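Peptidoglycan-N-acetylmuramic acid deacetylase PdaC (Bacillus subtilis subsp. subtilis str. 168, PDB 6H8N) removes acetyl groups from N-acetylmuramic acid in peptidoglycan, conferring lysozyme resistance, and also deacetylates short chitin oligomers. Local coordinates at residues 82-87 with 117-122. The protein carries 1 engineered substitution. Residues are numbered along the deposited sequence; the frame is centred on the assembly and turned at random.
Sequences EALKQI and RSQMKM
Leu84 and Ile87, one helical turn apart, are the two bumps that segment 82-87 of helix 80-98 offers to the end of the helix at 117-120 and the residues just after it. Leu84, with CG beside its backbone N and chi2 extended (176°), spreads its methyls like a fork against the last turn: CD1 lies 3.6 Å from Gln119 OE1 and CD2 3.8 Å from Met120 CG. Gln119 CB sits in the crotch, 4.0 Å from CD1 and CD2 alike, while its chain, bent at chi2, crosses the leucine at nearly a right angle.

Ile87 meets two sulfurs, one with each branch. Its CG1 meets Met120 SD at 3.9 Å; its CG2 methyl meets Met122 SD at 3.7 Å, those two side chains running past each other in opposite directions. Both methionines are extended at chi2 and bend at chi3, in opposite senses. Lys121, at positive phi (58°), ends the helix between them, so Met122 reaches Ile87 from the following extended backbone.

No hydrogen bond joins the segments; the fit is mostly apolar, buried around Ile87 and Met120 and opening to solvent at Gln119. Within this NodB-type deacetylase domain, it packs helix 80-98 against the end of helix 114-120 and the turn into strand 123-124, with Val105 of strand 104-105 touching Ile87 and both methionines.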
ATOM      1  N   GLU A  82     -23.989   0.216  -3.664  1.00 17.56           N
ATOM      2  CA  GLU A  82     -23.450  -0.060  -2.336  1.00 18.90           C
ATOM      3  C   GLU A  82     -21.926  -0.081  -2.358  1.00 14.93           C
ATOM      4  O   GLU A  82     -21.279   0.405  -1.415  1.00 14.96           O
ATOM      5  CB  GLU A  82     -23.964  -1.408  -1.834  1.00 19.57           C
ATOM      6  CG  GLU A  82     -25.454  -1.444  -1.513  1.00 22.11           C
ATOM      7  CD  GLU A  82     -25.963  -2.856  -1.226  1.00 33.95           C
ATOM      8  OE1 GLU A  82     -25.397  -3.831  -1.776  1.00 30.33           O
ATOM      9  OE2 GLU A  82     -26.934  -2.987  -0.446  1.00 37.74           O
ATOM     10  N   ALA A  83     -21.344  -0.641  -3.419  1.00 14.66           N
ATOM     11  CA  ALA A  83     -19.890  -0.688  -3.521  1.00 13.00           C
ATOM     12  C   ALA A  83     -19.319   0.716  -3.643  1.00 15.43           C
ATOM     13  O   ALA A  83     -18.310   1.042  -3.000  1.00 13.82           O
ATOM     14  CB  ALA A  83     -19.465  -1.539  -4.715  1.00 16.19           C
ATOM     15  N   LEU A  84     -19.945   1.565  -4.469  1.00 14.87           N
ATOM     16  CA  LEU A  84     -19.471   2.938  -4.601  1.00 13.88           C
ATOM     17  C   LEU A  84     -19.598   3.690  -3.289  1.00 15.27           C
ATOM     18  O   LEU A  84     -18.742   4.524  -2.971  1.00 15.73           O
ATOM     19  CB  LEU A  84     -20.218   3.650  -5.738  1.00 15.27           C
ATOM     20  CG  LEU A  84     -19.928   3.090  -7.126  1.00 21.55           C
ATOM     21  CD1 LEU A  84     -20.793   3.798  -8.178  1.00 25.23           C
ATOM     22  CD2 LEU A  84     -18.446   3.190  -7.493  1.00 26.49           C
ATOM     23  N   LYS A  85     -20.626   3.406  -2.496  1.00 13.92           N
ATOM     24  CA  LYS A  85     -20.751   4.043  -1.195  1.00 13.49           C
ATOM     25  C   LYS A  85     -19.609   3.639  -0.262  1.00 13.99           C
ATOM     26  O   LYS A  85     -19.120   4.466   0.518  1.00 14.14           O
ATOM     27  CB  LYS A  85     -22.106   3.724  -0.580  1.00 17.95           C
ATOM     28  CG  LYS A  85     -22.394   4.476   0.682  1.00 22.48           C
ATOM     29  CD  LYS A  85     -23.840   4.272   1.094  1.00 27.82           C
ATOM     30  CE  LYS A  85     -24.237   5.239   2.190  1.00 32.69           C
ATOM     31  NZ  LYS A  85     -23.356   5.133   3.377  1.00 28.53           N
ATOM     32  N   GLN A  86     -19.197   2.366  -0.295  1.00 13.02           N
ATOM     33  CA  GLN A  86     -18.041   1.938   0.492  1.00 13.95           C
ATOM     34  C   GLN A  86     -16.814   2.772   0.135  1.00 12.04           C
ATOM     35  O   GLN A  86     -16.084   3.244   1.020  1.00 12.25           O
ATOM     36  CB  GLN A  86     -17.758   0.461   0.220  1.00 13.45           C
ATOM     37  CG  GLN A  86     -18.677  -0.515   0.931  1.00 13.46           C
ATOM     38  CD  GLN A  86     -18.227  -0.822   2.332  1.00 13.58           C
ATOM     39  OE1 GLN A  86     -17.035  -0.768   2.657  1.00 11.82           O
ATOM     40  NE2 GLN A  86     -19.169  -1.166   3.187  1.00 16.50           N
ATOM     41  N   ILE A  87     -16.585   2.960  -1.155  1.00 11.17           N
ATOM     42  CA  ILE A  87     -15.422   3.712  -1.611  1.00 11.42           C
ATOM     43  C   ILE A  87     -15.572   5.189  -1.282  1.00 12.10           C
ATOM     44  O   ILE A  87     -14.664   5.808  -0.717  1.00 11.15           O
ATOM     45  CB  ILE A  87     -15.186   3.473  -3.114  1.00 13.10           C
ATOM     46  CG1 ILE A  87     -14.934   1.988  -3.397  1.00 13.66           C
ATOM     47  CG2 ILE A  87     -14.027   4.325  -3.637  1.00 14.76           C
ATOM     48  CD1 ILE A  87     -13.893   1.313  -2.552  1.00 16.20           C
ATOM     49  N   ARG A 117     -14.740  -0.943 -11.927  1.00 22.08           N
ATOM     50  CA  ARG A 117     -13.570  -0.219 -12.412  1.00 25.41           C
ATOM     51  C   ARG A 117     -13.981   1.097 -13.047  1.00 26.33           C
ATOM     52  O   ARG A 117     -13.466   2.163 -12.694  1.00 28.06           O
ATOM     53  CB  ARG A 117     -12.833  -1.069 -13.442  1.00 30.88           C
ATOM     54  CG  ARG A 117     -11.616  -1.769 -12.927  1.00 38.47           C
ATOM     55  CD  ARG A 117     -10.967  -2.581 -14.021  1.00 39.69           C
ATOM     56  NE  ARG A 117     -10.348  -3.781 -13.480  1.00 40.59           N
ATOM     57  CZ  ARG A 117      -9.138  -3.818 -12.934  1.00 37.45           C
ATOM     58  NH1 ARG A 117      -8.405  -2.714 -12.854  1.00 37.52           N
ATOM     59  NH2 ARG A 117      -8.658  -4.963 -12.470  1.00 42.69           N
ATOM     60  N   SER A 118     -14.916   1.039 -13.998  1.00 25.08           N
ATOM     61  CA  SER A 118     -15.280   2.241 -14.738  1.00 28.84           C
ATOM     62  C   SER A 118     -15.971   3.262 -13.846  1.00 32.20           C
ATOM     63  O   SER A 118     -15.787   4.469 -14.039  1.00 34.30           O
ATOM     64  CB  SER A 118     -16.151   1.890 -15.946  1.00 32.69           C
ATOM     65  OG  SER A 118     -17.337   1.227 -15.560  1.00 39.58           O
ATOM     66  N   GLN A 119     -16.736   2.813 -12.856  1.00 26.88           N
ATOM     67  CA  GLN A 119     -17.496   3.743 -12.037  1.00 25.94           C
ATOM     68  C   GLN A 119     -16.706   4.321 -10.873  1.00 27.94           C
ATOM     69  O   GLN A 119     -17.050   5.402 -10.387  1.00 24.63           O
ATOM     70  CB  GLN A 119     -18.757   3.063 -11.507  1.00 25.90           C
ATOM     71  CG  GLN A 119     -19.647   2.523 -12.613  1.00 33.92           C
ATOM     72  CD  GLN A 119     -20.993   3.182 -12.648  1.00 35.42           C
ATOM     73  OE1 GLN A 119     -21.645   3.356 -11.616  1.00 40.42           O
ATOM     74  NE2 GLN A 119     -21.430   3.565 -13.847  1.00 43.42           N
ATOM     75  N   MET A 120     -15.666   3.633 -10.392  1.00 28.53           N
ATOM     76  CA  MET A 120     -14.921   4.159  -9.247  1.00 27.32           C
ATOM     77  C   MET A 120     -14.033   5.330  -9.641  1.00 24.05           C
ATOM     78  O   MET A 120     -13.766   6.205  -8.810  1.00 24.82           O
ATOM     79  CB  MET A 120     -14.072   3.066  -8.605  1.00 23.57           C
ATOM     80  CG  MET A 120     -14.836   2.085  -7.740  1.00 21.45           C
ATOM     81  SD  MET A 120     -13.728   0.916  -6.916  1.00 23.94           S
ATOM     82  CE  MET A 120     -12.882   0.193  -8.314  1.00 21.85           C
ATOM     83  N   LYS A 121     -13.542   5.350 -10.880  1.00 27.03           N
ATOM     84  CA  LYS A 121     -12.718   6.458 -11.365  1.00 29.51           C
ATOM     85  C   LYS A 121     -11.477   6.640 -10.495  1.00 31.07           C
ATOM     86  O   LYS A 121     -11.080   7.758 -10.166  1.00 25.82           O
ATOM     87  CB  LYS A 121     -13.521   7.757 -11.457  1.00 38.01           C
ATOM     88  N   MET A 122     -10.871   5.522 -10.107  1.00 20.15           N
ATOM     89  CA  MET A 122      -9.645   5.518  -9.327  1.00 18.53           C
ATOM     90  C   MET A 122      -8.696   4.520  -9.959  1.00 14.21           C
ATOM     91  O   MET A 122      -9.098   3.672 -10.750  1.00 21.06           O
ATOM     92  CB  MET A 122      -9.912   5.152  -7.860  1.00 16.22           C
ATOM     93  CG  MET A 122     -10.799   6.179  -7.151  1.00 16.53           C
ATOM     94  SD  MET A 122     -11.101   5.815  -5.420  1.00 16.57           S
ATOM     95  CE  MET A 122      -9.526   6.206  -4.682  1.00 10.87           C
TER